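Local coordinates for protein heme oxygenase (mycobilin-producing) (Mycobacterium tuberculosis, PDB 6DS8) that cleaves heme oxidatively to mycobilin with release of iron, using a suitable electron donor, and works as a homodimer, at residues N6-P11 / T84-L89; P16-R21 / N80-G85; Q39-V44 / F51-W56. The protein carries 1 engineered substitution. All coordinates share one frame; numbering follows the deposited sequence.

Overall arrangement
Interactions 1 and 3 are antiparallel strand pairs in one four-stranded sheet. Strands 2-9 and 50-56 lie side by side in it, so Asn6 and Val52, Ala7 and Phe51, and Ile8 and Val52 tie the two contacts together. Interaction 3 is wholly buried and packed with aliphatic groups, whereas interaction 1 is only partly buried, its side chains more open to solvent toward Thr84. Interaction 2, nearer the surface, swaps strand pairing for charge: helix 15-23 meets loop 80-85 round a porphyrin propionate. It shares Thr84 and Gly85 with interaction 1 and is linked to interaction 3 by the Glu19-Arg42 salt bridge. All three touch the same manganese porphyrin, one of two bound close together.

Interaction 1 (N6-P11 / T84-L89). With MNH (manganese protoporphyrin IX), chain D.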
loop_
_atom_site.group_PDB
_atom_site.type_symbol
_atom_site.label_atom_id
_atom_site.label_comp_id
_atom_site.label_asym_id
_atom_site.label_seq_id
_atom_site.Cartn_x
_atom_site.Cartn_y
_atom_site.Cartn_z
ATOM N N ASN A 6 -6.071 -2.061 -5.755
ATOM C CA ASN A 6 -7.431 -1.743 -6.162
ATOM C C ASN A 6 -8.139 -1.007 -5.021
ATOM O O ASN A 6 -8.361 -1.575 -3.939
ATOM C CB ASN A 6 -8.206 -2.990 -6.606
ATOM C CG ASN A 6 -9.258 -2.649 -7.689
ATOM O OD1 ASN A 6 -8.999 -1.780 -8.543
ATOM N ND2 ASN A 6 -10.458 -3.283 -7.628
ATOM N N ALA A 7 -8.492 0.247 -5.270
ATOM C CA ALA A 7 -9.173 1.127 -4.293
ATOM C C ALA A 7 -10.683 1.013 -4.491
ATOM O O ALA A 7 -11.209 1.564 -5.438
ATOM C CB ALA A 7 -8.662 2.534 -4.383
ATOM N N ILE A 8 -11.327 0.281 -3.591
ATOM C CA ILE A 8 -12.766 -0.027 -3.753
ATOM C C ILE A 8 -13.650 0.755 -2.789
ATOM O O ILE A 8 -13.398 0.798 -1.606
ATOM C CB ILE A 8 -13.022 -1.540 -3.742
ATOM C CG1 ILE A 8 -12.730 -2.161 -2.383
ATOM C CG2 ILE A 8 -12.213 -2.200 -4.827
ATOM C CD1 ILE A 8 -12.822 -3.664 -2.378
ATOM N N GLU A 9 -14.669 1.337 -3.384
ATOM C CA GLU A 9 -15.717 2.125 -2.708
ATOM C C GLU A 9 -16.742 1.127 -2.162
ATOM O O GLU A 9 -17.138 0.258 -2.885
ATOM C CB GLU A 9 -16.277 3.143 -3.691
ATOM C CG GLU A 9 -15.225 4.128 -4.149
ATOM C CD GLU A 9 -15.293 4.586 -5.595
ATOM O OE1 GLU A 9 -14.256 4.871 -6.157
ATOM O OE2 GLU A 9 -16.374 4.653 -6.143
ATOM N N VAL A 10 -17.135 1.298 -0.914
ATOM C CA VAL A 10 -18.024 0.389 -0.211
ATOM C C VAL A 10 -19.103 1.214 0.486
ATOM O O VAL A 10 -18.789 2.205 1.165
ATOM C CB VAL A 10 -17.226 -0.486 0.767
ATOM C CG1 VAL A 10 -18.144 -1.350 1.564
ATOM C CG2 VAL A 10 -16.203 -1.359 0.006
ATOM N N PRO A 11 -20.378 0.881 0.291
ATOM C CA PRO A 11 -21.477 1.610 0.965
ATOM C C PRO A 11 -21.382 1.577 2.487
ATOM O O PRO A 11 -20.789 0.673 3.082
ATOM C CB PRO A 11 -22.738 0.871 0.504
ATOM C CG PRO A 11 -22.326 -0.021 -0.627
ATOM C CD PRO A 11 -20.846 -0.256 -0.522
ATOM N N THR A 84 -19.239 -0.308 -4.811
ATOM C CA THR A 84 -19.946 0.664 -5.631
ATOM C C THR A 84 -19.051 1.306 -6.679
ATOM O O THR A 84 -19.547 2.083 -7.503
ATOM C CB THR A 84 -20.632 1.750 -4.775
ATOM O OG1 THR A 84 -19.771 2.182 -3.719
ATOM C CG2 THR A 84 -21.901 1.205 -4.173
ATOM N N GLY A 85 -17.742 1.131 -6.573
ATOM C CA GLY A 85 -16.829 1.527 -7.627
ATOM C C GLY A 85 -15.439 1.054 -7.272
ATOM O O GLY A 85 -15.181 0.598 -6.154
ATOM N N ALA A 86 -14.530 1.238 -8.215
ATOM C CA ALA A 86 -13.196 0.700 -8.077
ATOM C C ALA A 86 -12.231 1.514 -8.914
ATOM O O ALA A 86 -12.571 1.981 -10.003
ATOM C CB ALA A 86 -13.136 -0.770 -8.522
ATOM N N SER A 87 -11.018 1.661 -8.407
ATOM C CA SER A 87 -9.959 2.293 -9.170
ATOM C C SER A 87 -8.691 1.504 -8.920
ATOM O O SER A 87 -8.320 1.307 -7.753
ATOM C CB SER A 87 -9.711 3.748 -8.753
ATOM O OG SER A 87 -10.898 4.397 -8.414
ATOM N N LEU A 88 -8.026 1.090 -10.007
ATOM C CA LEU A 88 -6.737 0.414 -9.940
ATOM C C LEU A 88 -5.631 1.461 -9.861
ATOM O O LEU A 88 -5.554 2.345 -10.714
ATOM C CB LEU A 88 -6.540 -0.480 -11.157
ATOM C CG LEU A 88 -5.220 -1.246 -11.296
ATOM C CD1 LEU A 88 -4.875 -2.035 -10.050
ATOM C CD2 LEU A 88 -5.364 -2.176 -12.494
ATOM N N LEU A 89 -4.823 1.397 -8.808
ATOM C CA LEU A 89 -3.662 2.252 -8.610
ATOM C C LEU A 89 -2.395 1.421 -8.778
ATOM O O LEU A 89 -2.197 0.444 -8.047
ATOM C CB LEU A 89 -3.676 2.875 -7.214
ATOM C CG LEU A 89 -4.993 3.316 -6.625
ATOM C CD1 LEU A 89 -4.683 4.144 -5.342
ATOM C CD2 LEU A 89 -5.837 4.105 -7.619
HETATM MN MN MNH D . -10.866 -7.556 -7.015
HETATM C CHA MNH D . -14.082 -7.340 -7.168
HETATM C CHB MNH D . -10.680 -5.662 -9.777
HETATM C CHC MNH D . -7.571 -7.851 -7.156
HETATM C CHD MNH D . -11.043 -9.980 -5.068
HETATM N NA MNH D . -12.223 -6.686 -8.375
HETATM C C1A MNH D . -13.576 -6.508 -8.151
HETATM C C2A MNH D . -14.141 -5.549 -9.091
HETATM C C3A MNH D . -13.198 -5.164 -9.975
HETATM C C4A MNH D . -12.006 -5.823 -9.447
HETATM C CMA MNH D . -13.242 -4.197 -11.153
HETATM C CAA MNH D . -15.633 -5.213 -9.055
HETATM C CBA MNH D . -15.904 -3.972 -8.192
HETATM C CGA MNH D . -17.236 -3.210 -8.356
HETATM O O1A MNH D . -18.272 -3.778 -8.783
HETATM O O2A MNH D . -17.168 -1.981 -8.052
HETATM N NB MNH D . -9.305 -6.812 -8.375
HETATM C C1B MNH D . -9.376 -6.004 -9.500
HETATM C C2B MNH D . -8.110 -5.529 -10.016
HETATM C C3B MNH D . -7.287 -6.042 -9.003
HETATM C C4B MNH D . -7.953 -6.922 -8.099
HETATM C CMB MNH D . -8.043 -4.543 -11.191
HETATM C CAB MNH D . -5.787 -5.909 -8.840
HETATM C CBB MNH D . -4.829 -5.447 -7.753
HETATM N NC MNH D . -9.411 -8.941 -6.276
HETATM C C1C MNH D . -8.034 -8.819 -6.287
HETATM C C2C MNH D . -7.412 -9.832 -5.465
HETATM C C3C MNH D . -8.428 -10.472 -4.863
HETATM C C4C MNH D . -9.682 -9.901 -5.339
HETATM C CMC MNH D . -5.891 -9.931 -5.231
HETATM C CAC MNH D . -8.318 -11.552 -3.812
HETATM C CBC MNH D . -8.051 -13.013 -4.056
HETATM N ND MNH D . -12.432 -8.610 -6.147
HETATM C C1D MNH D . -12.350 -9.560 -5.150
HETATM C C2D MNH D . -13.645 -9.865 -4.537
HETATM C C3D MNH D . -14.504 -9.127 -5.280
HETATM C C4D MNH D . -13.774 -8.324 -6.229
HETATM C CMD MNH D . -13.923 -10.816 -3.397
HETATM C CAD MNH D . -15.988 -8.910 -4.998
HETATM C CBD MNH D . -16.188 -7.583 -4.264
HETATM C CGD MNH D . -17.603 -7.157 -3.922
HETATM O O1D MNH D . -18.515 -7.975 -3.725
HETATM O O2D MNH D . -17.837 -5.917 -3.864
#
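Ala7 and Ser87 face each other as an antiparallel hydrogen-bonded pair, and the contact is tight here. Ala7 N donates to Ser87 O at 2.7 Å in a nearly straight bond (167°); Ser87 N returns a more bent one to Ala7 O at 3.0 Å. One step along, Ile8 and Ala86 form a non-hydrogen-bonded pair, with Ile8 CG2 against Ala86 CB at 4.1 Å. The rest of the isoleucine leads away from Ala86 on the same face: its chi1 of 67° sends CG1 and CD1 toward Leu18 of helix 15-23. Asn6 and Leu88 share this face of the sheet, and it is the face that meets the porphyrin. Asn6 CG lies 3.8 Å from C1B of the macrocycle, and Leu88 CD2 is 3.8 Å from the methyl CMB.

These strands are first and last in the chain but neighbours in the sheet, 85-98 on its edge within the chain, as in the ferredoxin-like fold of the dimeric alpha-beta barrel family. On the reverse face Ala7 and Ser87 both touch Arg49, and Leu89 packs on Phe51 of the second subunit.

Toward Thr84 the backbone bonds stay short while the side chains become more open to solvent. Glu9 N bonds to Gly85 O, and the Glu9 carboxylate lies over the Gly85 backbone, OE2 nearest CA. Glu9 O takes two donors from one residue: Thr84 N at 2.9 Å, and weakly Thr84 OG1 at 3.4 Å. Beyond that, the Pro11 ring and the threonine methyl pass alongside, running opposite ways, CG to CG2 3.8 Å apart, with Thr84 itself exposed.

Interaction 2 (P16-R21 / N80-G85); sequences PELEKR and NPVATG. With MNH (manganese protoporphyrin IX), chain D.
A polar surface contact, with a small apolar patch next to it, joins Arg21 and Leu18 of helix 15-23 to Asn80 and Val82 in the irregular loop that leads into strand 85-98. A propionate of the manganese porphyrin sits between the two and binds both. Arg21 does most of the bridging. Its chain runs extended from CG to NE, and NH1 at the end serves two oxygens: the propionate O1D at 2.6 Å, near the guanidinium plane, and Asn80 O at 3.0 Å. The second bond is bent (142°), although the donor lies in the carbonyl plane of Asn80. Val82 CB stands over one face of the guanidinium, toward its rim, 4.0 Å from NH1.

The NE side of the arginine is held from within the helix, by an oxygen tilted 23° from the guanidinium plane. This is Glu17 OE2, which receives Arg21 NE at 2.8 Å through its anti lone pair, and Lys20 NZ adds a weaker bond to the same oxygen. This salt-bridge network probably fixes the rotation of the guanidinium and so points NH1 at the loop.

From the loop come two backbone donors. Val82 N reaches O1D at 3.2 Å, with a weak second bond to O2D, and Ala83 N bonds to O2D at 2.7 Å. Beside the carboxylate, Leu18 and Val82 lie roughly perpendicular, Leu18 CD1 meeting Val82 CG1 at 3.8 Å, and both of these methyls are close to O2D. Pro81 CB approaches O1A of the other propionate at 3.4 Å.

An arginine combined with consecutive backbone N-H groups gripping one propionate, here Arg21 with Val82 and Ala83, forms the propionate-binding end of this enzyme's heme site.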
loop_
_atom_site.group_PDB
_atom_site.type_symbol
_atom_site.label_atom_id
_atom_site.label_comp_id
_atom_site.label_asym_id
_atom_site.label_seq_id
_atom_site.Cartn_x
_atom_site.Cartn_y
_atom_site.Cartn_z
ATOM N N PRO A 16 -18.288 -5.102 6.644
ATOM C CA PRO A 16 -18.303 -6.515 7.052
ATOM C C PRO A 16 -18.615 -7.483 5.920
ATOM O O PRO A 16 -17.915 -8.496 5.762
ATOM C CB PRO A 16 -19.378 -6.523 8.133
ATOM C CG PRO A 16 -19.215 -5.206 8.767
ATOM C CD PRO A 16 -18.925 -4.244 7.653
ATOM N N GLU A 17 -19.647 -7.198 5.117
ATOM C CA GLU A 17 -19.974 -8.076 3.997
ATOM C C GLU A 17 -18.817 -8.157 2.996
ATOM O O GLU A 17 -18.532 -9.231 2.456
ATOM C CB GLU A 17 -21.248 -7.591 3.308
ATOM C CG GLU A 17 -21.602 -8.323 2.007
ATOM C CD GLU A 17 -21.923 -9.794 2.232
ATOM O OE1 GLU A 17 -22.512 -10.129 3.295
ATOM O OE2 GLU A 17 -21.599 -10.616 1.347
ATOM N N LEU A 18 -18.130 -7.033 2.756
ATOM C CA LEU A 18 -17.038 -7.018 1.790
ATOM C C LEU A 18 -15.862 -7.861 2.274
ATOM O O LEU A 18 -15.307 -8.671 1.522
ATOM C CB LEU A 18 -16.596 -5.581 1.527
ATOM C CG LEU A 18 -15.334 -5.578 0.650
ATOM C CD1 LEU A 18 -15.714 -5.485 -0.779
ATOM C CD2 LEU A 18 -14.353 -4.535 1.002
ATOM N N GLU A 19 -15.495 -7.711 3.543
ATOM C CA GLU A 19 -14.383 -8.471 4.107
ATOM C C GLU A 19 -14.677 -9.954 4.141
ATOM O O GLU A 19 -13.760 -10.764 4.026
ATOM C CB GLU A 19 -14.063 -7.975 5.533
ATOM C CG GLU A 19 -13.545 -6.546 5.559
ATOM C CD GLU A 19 -13.428 -5.984 6.965
ATOM O OE1 GLU A 19 -13.443 -4.740 7.082
ATOM O OE2 GLU A 19 -13.324 -6.781 7.943
ATOM N N LYS A 20 -15.929 -10.327 4.362
ATOM C CA LYS A 20 -16.284 -11.738 4.348
ATOM C C LYS A 20 -16.062 -12.318 2.961
ATOM O O LYS A 20 -15.567 -13.439 2.812
ATOM C CB LYS A 20 -17.742 -11.925 4.789
ATOM C CG LYS A 20 -18.285 -13.351 4.520
ATOM C CD LYS A 20 -19.794 -13.381 4.316
ATOM C CE LYS A 20 -20.185 -12.642 3.044
ATOM N NZ LYS A 20 -21.393 -13.246 2.453
ATOM N N ARG A 21 -16.371 -11.541 1.927
ATOM C CA ARG A 21 -16.125 -12.022 0.575
ATOM C C ARG A 21 -14.635 -12.243 0.319
ATOM O O ARG A 21 -14.266 -13.112 -0.468
ATOM C CB ARG A 21 -16.760 -11.063 -0.431
ATOM C CG ARG A 21 -18.262 -11.006 -0.255
ATOM C CD ARG A 21 -18.942 -10.188 -1.289
ATOM N NE ARG A 21 -20.387 -10.293 -1.163
ATOM C CZ ARG A 21 -21.260 -9.745 -2.009
ATOM N NH1 ARG A 21 -20.838 -9.064 -3.067
ATOM N NH2 ARG A 21 -22.566 -9.883 -1.801
ATOM N N ASN A 80 -22.726 -10.228 -8.421
ATOM C CA ASN A 80 -23.410 -9.112 -7.755
ATOM C C ASN A 80 -22.531 -8.459 -6.685
ATOM O O ASN A 80 -22.432 -8.963 -5.562
ATOM C CB ASN A 80 -24.730 -9.594 -7.122
ATOM C CG ASN A 80 -25.681 -8.433 -6.730
ATOM O OD1 ASN A 80 -25.366 -7.249 -6.896
ATOM N ND2 ASN A 80 -26.850 -8.788 -6.189
ATOM N N PRO A 81 -21.895 -7.314 -6.962
ATOM C CA PRO A 81 -21.004 -6.707 -6.002
ATOM C C PRO A 81 -21.591 -5.887 -4.844
ATOM O O PRO A 81 -22.675 -5.422 -4.911
ATOM C CB PRO A 81 -20.188 -5.794 -6.915
ATOM C CG PRO A 81 -21.165 -5.350 -7.925
ATOM C CD PRO A 81 -22.003 -6.565 -8.195
ATOM N N VAL A 82 -20.836 -5.812 -3.765
ATOM C CA VAL A 82 -21.217 -4.919 -2.649
ATOM C C VAL A 82 -20.513 -3.594 -2.933
ATOM O O VAL A 82 -21.069 -2.564 -2.631
ATOM C CB VAL A 82 -20.904 -5.517 -1.268
ATOM C CG1 VAL A 82 -19.451 -5.862 -1.074
ATOM C CG2 VAL A 82 -21.385 -4.630 -0.147
ATOM N N ALA A 83 -19.362 -3.658 -3.594
ATOM C CA ALA A 83 -18.571 -2.482 -3.995
ATOM C C ALA A 83 -19.380 -1.611 -4.957
ATOM O O ALA A 83 -20.122 -2.123 -5.752
ATOM C CB ALA A 83 -17.252 -2.909 -4.577
ATOM N N THR A 84 -19.239 -0.308 -4.811
ATOM C CA THR A 84 -19.946 0.664 -5.631
ATOM C C THR A 84 -19.051 1.306 -6.679
ATOM O O THR A 84 -19.547 2.083 -7.503
ATOM C CB THR A 84 -20.632 1.750 -4.775
ATOM O OG1 THR A 84 -19.771 2.182 -3.719
ATOM C CG2 THR A 84 -21.901 1.205 -4.173
ATOM N N GLY A 85 -17.742 1.131 -6.573
ATOM C CA GLY A 85 -16.829 1.527 -7.627
ATOM C C GLY A 85 -15.439 1.054 -7.272
ATOM O O GLY A 85 -15.181 0.598 -6.154
HETATM MN MN MNH D . -10.866 -7.556 -7.015
HETATM C CHA MNH D . -14.082 -7.340 -7.168
HETATM C CHB MNH D . -10.680 -5.662 -9.777
HETATM C CHC MNH D . -7.571 -7.851 -7.156
HETATM C CHD MNH D . -11.043 -9.980 -5.068
HETATM N NA MNH D . -12.223 -6.686 -8.375
HETATM C C1A MNH D . -13.576 -6.508 -8.151
HETATM C C2A MNH D . -14.141 -5.549 -9.091
HETATM C C3A MNH D . -13.198 -5.164 -9.975
HETATM C C4A MNH D . -12.006 -5.823 -9.447
HETATM C CMA MNH D . -13.242 -4.197 -11.153
HETATM C CAA MNH D . -15.633 -5.213 -9.055
HETATM C CBA MNH D . -15.904 -3.972 -8.192
HETATM C CGA MNH D . -17.236 -3.210 -8.356
HETATM O O1A MNH D . -18.272 -3.778 -8.783
HETATM O O2A MNH D . -17.168 -1.981 -8.052
HETATM N NB MNH D . -9.305 -6.812 -8.375
HETATM C C1B MNH D . -9.376 -6.004 -9.500
HETATM C C2B MNH D . -8.110 -5.529 -10.016
HETATM C C3B MNH D . -7.287 -6.042 -9.003
HETATM C C4B MNH D . -7.953 -6.922 -8.099
HETATM C CMB MNH D . -8.043 -4.543 -11.191
HETATM C CAB MNH D . -5.787 -5.909 -8.840
HETATM C CBB MNH D . -4.829 -5.447 -7.753
HETATM N NC MNH D . -9.411 -8.941 -6.276
HETATM C C1C MNH D . -8.034 -8.819 -6.287
HETATM C C2C MNH D . -7.412 -9.832 -5.465
HETATM C C3C MNH D . -8.428 -10.472 -4.863
HETATM C C4C MNH D . -9.682 -9.901 -5.339
HETATM C CMC MNH D . -5.891 -9.931 -5.231
HETATM C CAC MNH D . -8.318 -11.552 -3.812
HETATM C CBC MNH D . -8.051 -13.013 -4.056
HETATM N ND MNH D . -12.432 -8.610 -6.147
HETATM C C1D MNH D . -12.350 -9.560 -5.150
HETATM C C2D MNH D . -13.645 -9.865 -4.537
HETATM C C3D MNH D . -14.504 -9.127 -5.280
HETATM C C4D MNH D . -13.774 -8.324 -6.229
HETATM C CMD MNH D . -13.923 -10.816 -3.397
HETATM C CAD MNH D . -15.988 -8.910 -4.998
HETATM C CBD MNH D . -16.188 -7.583 -4.264
HETATM C CGD MNH D . -17.603 -7.157 -3.922
HETATM O O1D MNH D . -18.515 -7.975 -3.725
HETATM O O2D MNH D . -17.837 -5.917 -3.864
#

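Interaction 3 (Q39-V44 / F51-W56); sequences QLLRPV and FVVTHW. With MNH (manganese protoporphyrin IX), chain D.
Gln39 pairs with Val53, and Leu41 with Phe51, in the beta hairpin of strands 35-45 and 50-56, part of the antiparallel sheet of a dimeric alpha-beta barrel. Four backbone bonds stitch the strands. Gln39 N to Val53 O (2.8 Å) and Val53 N to Gln39 O (3.0 Å) close one ring; Leu41 and Phe51 exchange the other two.

The apolar contacts fall on both faces. On one, Leu40 CD1 rests on Val52 CG2 at 3.7 Å, because chi1 of 178° swings the leucine's end back toward its neighbour; Phe22 of helix 15-23 covers both residues. Val52 CG1 and Thr54 CG2 on that face also look onto the porphyrin, the latter 3.7 Å from its methyl CMC. On the other face Leu41 CD1 lies at a slant against Val53 CG2 at 3.8 Å.

The outer edge of strand 35-45 pairs antiparallel, through residues 39-43, with a strand of the second subunit, carrying the sheet across. On the Leu41 and Val53 face, Gln39 NE2 bonds to Asp96 of that subunit, and Phe51 meets its Phe91.

Among the polar side chains, Thr54 OG1 is hydrogen-bonded to Lys4 O and accepts Trp56 NE1 at 2.7 Å, the oxygen lying near the indole plane.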
loop_
_atom_site.group_PDB
_atom_site.type_symbol
_atom_site.label_atom_id
_atom_site.label_comp_id
_atom_site.label_asym_id
_atom_site.label_seq_id
_atom_site.Cartn_x
_atom_site.Cartn_y
_atom_site.Cartn_z
ATOM N N GLN A 39 -2.562 -7.746 0.643
ATOM C CA GLN A 39 -3.269 -7.463 1.884
ATOM C C GLN A 39 -4.616 -6.839 1.556
ATOM O O GLN A 39 -4.714 -6.027 0.632
ATOM C CB GLN A 39 -2.497 -6.498 2.828
ATOM C CG GLN A 39 -0.998 -6.736 2.979
ATOM C CD GLN A 39 -0.321 -5.683 3.917
ATOM O OE1 GLN A 39 -0.122 -4.499 3.550
ATOM N NE2 GLN A 39 0.025 -6.121 5.130
ATOM N N LEU A 40 -5.653 -7.198 2.325
ATOM C CA LEU A 40 -6.875 -6.405 2.315
ATOM C C LEU A 40 -6.745 -5.375 3.434
ATOM O O LEU A 40 -6.420 -5.719 4.575
ATOM C CB LEU A 40 -8.130 -7.265 2.484
ATOM C CG LEU A 40 -9.462 -6.485 2.526
ATOM C CD1 LEU A 40 -9.666 -5.669 1.220
ATOM C CD2 LEU A 40 -10.715 -7.353 2.819
ATOM N N LEU A 41 -6.944 -4.110 3.083
ATOM C CA LEU A 41 -6.726 -3.030 4.032
ATOM C C LEU A 41 -8.023 -2.270 4.217
ATOM O O LEU A 41 -8.522 -1.635 3.274
ATOM C CB LEU A 41 -5.619 -2.088 3.551
ATOM C CG LEU A 41 -4.177 -2.598 3.512
ATOM C CD1 LEU A 41 -3.256 -1.419 3.323
ATOM C CD2 LEU A 41 -3.822 -3.275 4.809
ATOM N N ARG A 42 -8.489 -2.290 5.519
ATOM C CA ARG A 42 -9.704 -1.632 5.971
ATOM C C ARG A 42 -9.392 -0.185 6.317
ATOM O O ARG A 42 -8.437 0.075 7.054
ATOM C CB ARG A 42 -10.289 -2.347 7.176
ATOM C CG ARG A 42 -11.593 -1.733 7.696
ATOM C CD ARG A 42 -11.814 -2.141 9.134
ATOM N NE ARG A 42 -12.078 -3.578 9.218
ATOM C CZ ARG A 42 -11.761 -4.342 10.252
ATOM N NH1 ARG A 42 -11.136 -3.821 11.283
ATOM N NH2 ARG A 42 -12.098 -5.622 10.263
ATOM N N PRO A 43 -10.129 0.779 5.787
ATOM C CA PRO A 43 -9.788 2.171 6.058
ATOM C C PRO A 43 -10.199 2.544 7.457
ATOM O O PRO A 43 -11.224 2.089 7.957
ATOM C CB PRO A 43 -10.601 2.940 5.012
ATOM C CG PRO A 43 -11.808 2.081 4.787
ATOM C CD PRO A 43 -11.411 0.652 5.061
ATOM N N VAL A 44 -9.421 3.437 8.057
ATOM C CA VAL A 44 -9.563 3.810 9.456
ATOM C C VAL A 44 -9.586 5.321 9.507
ATOM O O VAL A 44 -10.383 5.916 10.241
ATOM C CB VAL A 44 -8.422 3.229 10.311
ATOM C CG1 VAL A 44 -8.296 3.978 11.636
ATOM C CG2 VAL A 44 -8.649 1.758 10.584
ATOM N N PHE A 51 -8.344 -0.644 0.417
ATOM C CA PHE A 51 -7.197 -0.790 -0.473
ATOM C C PHE A 51 -6.864 -2.279 -0.552
ATOM O O PHE A 51 -6.502 -2.881 0.465
ATOM C CB PHE A 51 -5.994 -0.011 0.063
ATOM C CG PHE A 51 -5.944 1.465 -0.330
ATOM C CD1 PHE A 51 -7.096 2.172 -0.644
ATOM C CD2 PHE A 51 -4.705 2.152 -0.362
ATOM C CE1 PHE A 51 -7.023 3.541 -0.988
ATOM C CE2 PHE A 51 -4.635 3.506 -0.705
ATOM C CZ PHE A 51 -5.808 4.202 -1.018
ATOM N N VAL A 52 -7.004 -2.878 -1.734
ATOM C CA VAL A 52 -6.530 -4.244 -1.979
ATOM C C VAL A 52 -5.128 -4.123 -2.581
ATOM O O VAL A 52 -4.960 -3.780 -3.766
ATOM C CB VAL A 52 -7.480 -5.023 -2.888
ATOM C CG1 VAL A 52 -6.991 -6.466 -3.061
ATOM C CG2 VAL A 52 -8.914 -4.975 -2.334
ATOM N N VAL A 53 -4.111 -4.343 -1.744
ATOM C CA VAL A 53 -2.717 -4.087 -2.091
ATOM C C VAL A 53 -2.044 -5.383 -2.510
ATOM O O VAL A 53 -1.881 -6.297 -1.685
ATOM C CB VAL A 53 -1.975 -3.461 -0.909
ATOM C CG1 VAL A 53 -0.613 -2.965 -1.352
ATOM C CG2 VAL A 53 -2.825 -2.335 -0.349
ATOM N N THR A 54 -1.634 -5.457 -3.785
ATOM C CA THR A 54 -0.964 -6.632 -4.336
ATOM C C THR A 54 0.430 -6.258 -4.829
ATOM O O THR A 54 0.641 -5.159 -5.371
ATOM C CB THR A 54 -1.779 -7.279 -5.473
ATOM O OG1 THR A 54 -1.681 -6.510 -6.689
ATOM C CG2 THR A 54 -3.250 -7.413 -5.042
ATOM N N HIS A 55 1.383 -7.175 -4.595
ATOM C CA HIS A 55 2.792 -7.012 -4.942
ATOM C C HIS A 55 3.153 -8.074 -5.966
ATOM O O HIS A 55 2.757 -9.239 -5.827
ATOM C CB HIS A 55 3.726 -7.163 -3.730
ATOM C CG HIS A 55 3.380 -6.274 -2.579
ATOM N ND1 HIS A 55 2.223 -6.427 -1.837
ATOM C CD2 HIS A 55 4.043 -5.224 -2.033
ATOM C CE1 HIS A 55 2.187 -5.508 -0.885
ATOM N NE2 HIS A 55 3.282 -4.767 -0.979
ATOM N N TRP A 56 3.887 -7.683 -7.001
ATOM C CA TRP A 56 4.253 -8.640 -8.043
ATOM C C TRP A 56 5.695 -8.407 -8.454
ATOM O O TRP A 56 6.220 -7.282 -8.379
ATOM C CB TRP A 56 3.349 -8.564 -9.289
ATOM C CG TRP A 56 1.928 -8.658 -8.956
ATOM C CD1 TRP A 56 1.154 -7.674 -8.370
ATOM C CD2 TRP A 56 1.059 -9.780 -9.165
ATOM N NE1 TRP A 56 -0.124 -8.127 -8.198
ATOM C CE2 TRP A 56 -0.227 -9.406 -8.678
ATOM C CE3 TRP A 56 1.230 -11.055 -9.721
ATOM C CZ2 TRP A 56 -1.336 -10.265 -8.732
ATOM C CZ3 TRP A 56 0.119 -11.916 -9.774
ATOM C CH2 TRP A 56 -1.142 -11.513 -9.271
HETATM MN MN MNH D . -10.866 -7.556 -7.015
HETATM C CHA MNH D . -14.082 -7.340 -7.168
HETATM C CHB MNH D . -10.680 -5.662 -9.777
HETATM C CHC MNH D . -7.571 -7.851 -7.156
HETATM C CHD MNH D . -11.043 -9.980 -5.068
HETATM N NA MNH D . -12.223 -6.686 -8.375
HETATM C C1A MNH D . -13.576 -6.508 -8.151
HETATM C C2A MNH D . -14.141 -5.549 -9.091
HETATM C C3A MNH D . -13.198 -5.164 -9.975
HETATM C C4A MNH D . -12.006 -5.823 -9.447
HETATM C CMA MNH D . -13.242 -4.197 -11.153
HETATM C CAA MNH D . -15.633 -5.213 -9.055
HETATM C CBA MNH D . -15.904 -3.972 -8.192
HETATM C CGA MNH D . -17.236 -3.210 -8.356
HETATM O O1A MNH D . -18.272 -3.778 -8.783
HETATM O O2A MNH D . -17.168 -1.981 -8.052
HETATM N NB MNH D . -9.305 -6.812 -8.375
HETATM C C1B MNH D . -9.376 -6.004 -9.500
HETATM C C2B MNH D . -8.110 -5.529 -10.016
HETATM C C3B MNH D . -7.287 -6.042 -9.003
HETATM C C4B MNH D . -7.953 -6.922 -8.099
HETATM C CMB MNH D . -8.043 -4.543 -11.191
HETATM C CAB MNH D . -5.787 -5.909 -8.840
HETATM C CBB MNH D . -4.829 -5.447 -7.753
HETATM N NC MNH D . -9.411 -8.941 -6.276
HETATM C C1C MNH D . -8.034 -8.819 -6.287
HETATM C C2C MNH D . -7.412 -9.832 -5.465
HETATM C C3C MNH D . -8.428 -10.472 -4.863
HETATM C C4C MNH D . -9.682 -9.901 -5.339
HETATM C CMC MNH D . -5.891 -9.931 -5.231
HETATM C CAC MNH D . -8.318 -11.552 -3.812
HETATM C CBC MNH D . -8.051 -13.013 -4.056
HETATM N ND MNH D . -12.432 -8.610 -6.147
HETATM C C1D MNH D . -12.350 -9.560 -5.150
HETATM C C2D MNH D . -13.645 -9.865 -4.537
HETATM C C3D MNH D . -14.504 -9.127 -5.280
HETATM C C4D MNH D . -13.774 -8.324 -6.229
HETATM C CMD MNH D . -13.923 -10.816 -3.397
HETATM C CAD MNH D . -15.988 -8.910 -4.998
HETATM C CBD MNH D . -16.188 -7.583 -4.264
HETATM C CGD MNH D . -17.603 -7.157 -3.922
HETATM O O1D MNH D . -18.515 -7.975 -3.725
HETATM O O2D MNH D . -17.837 -5.917 -3.864
#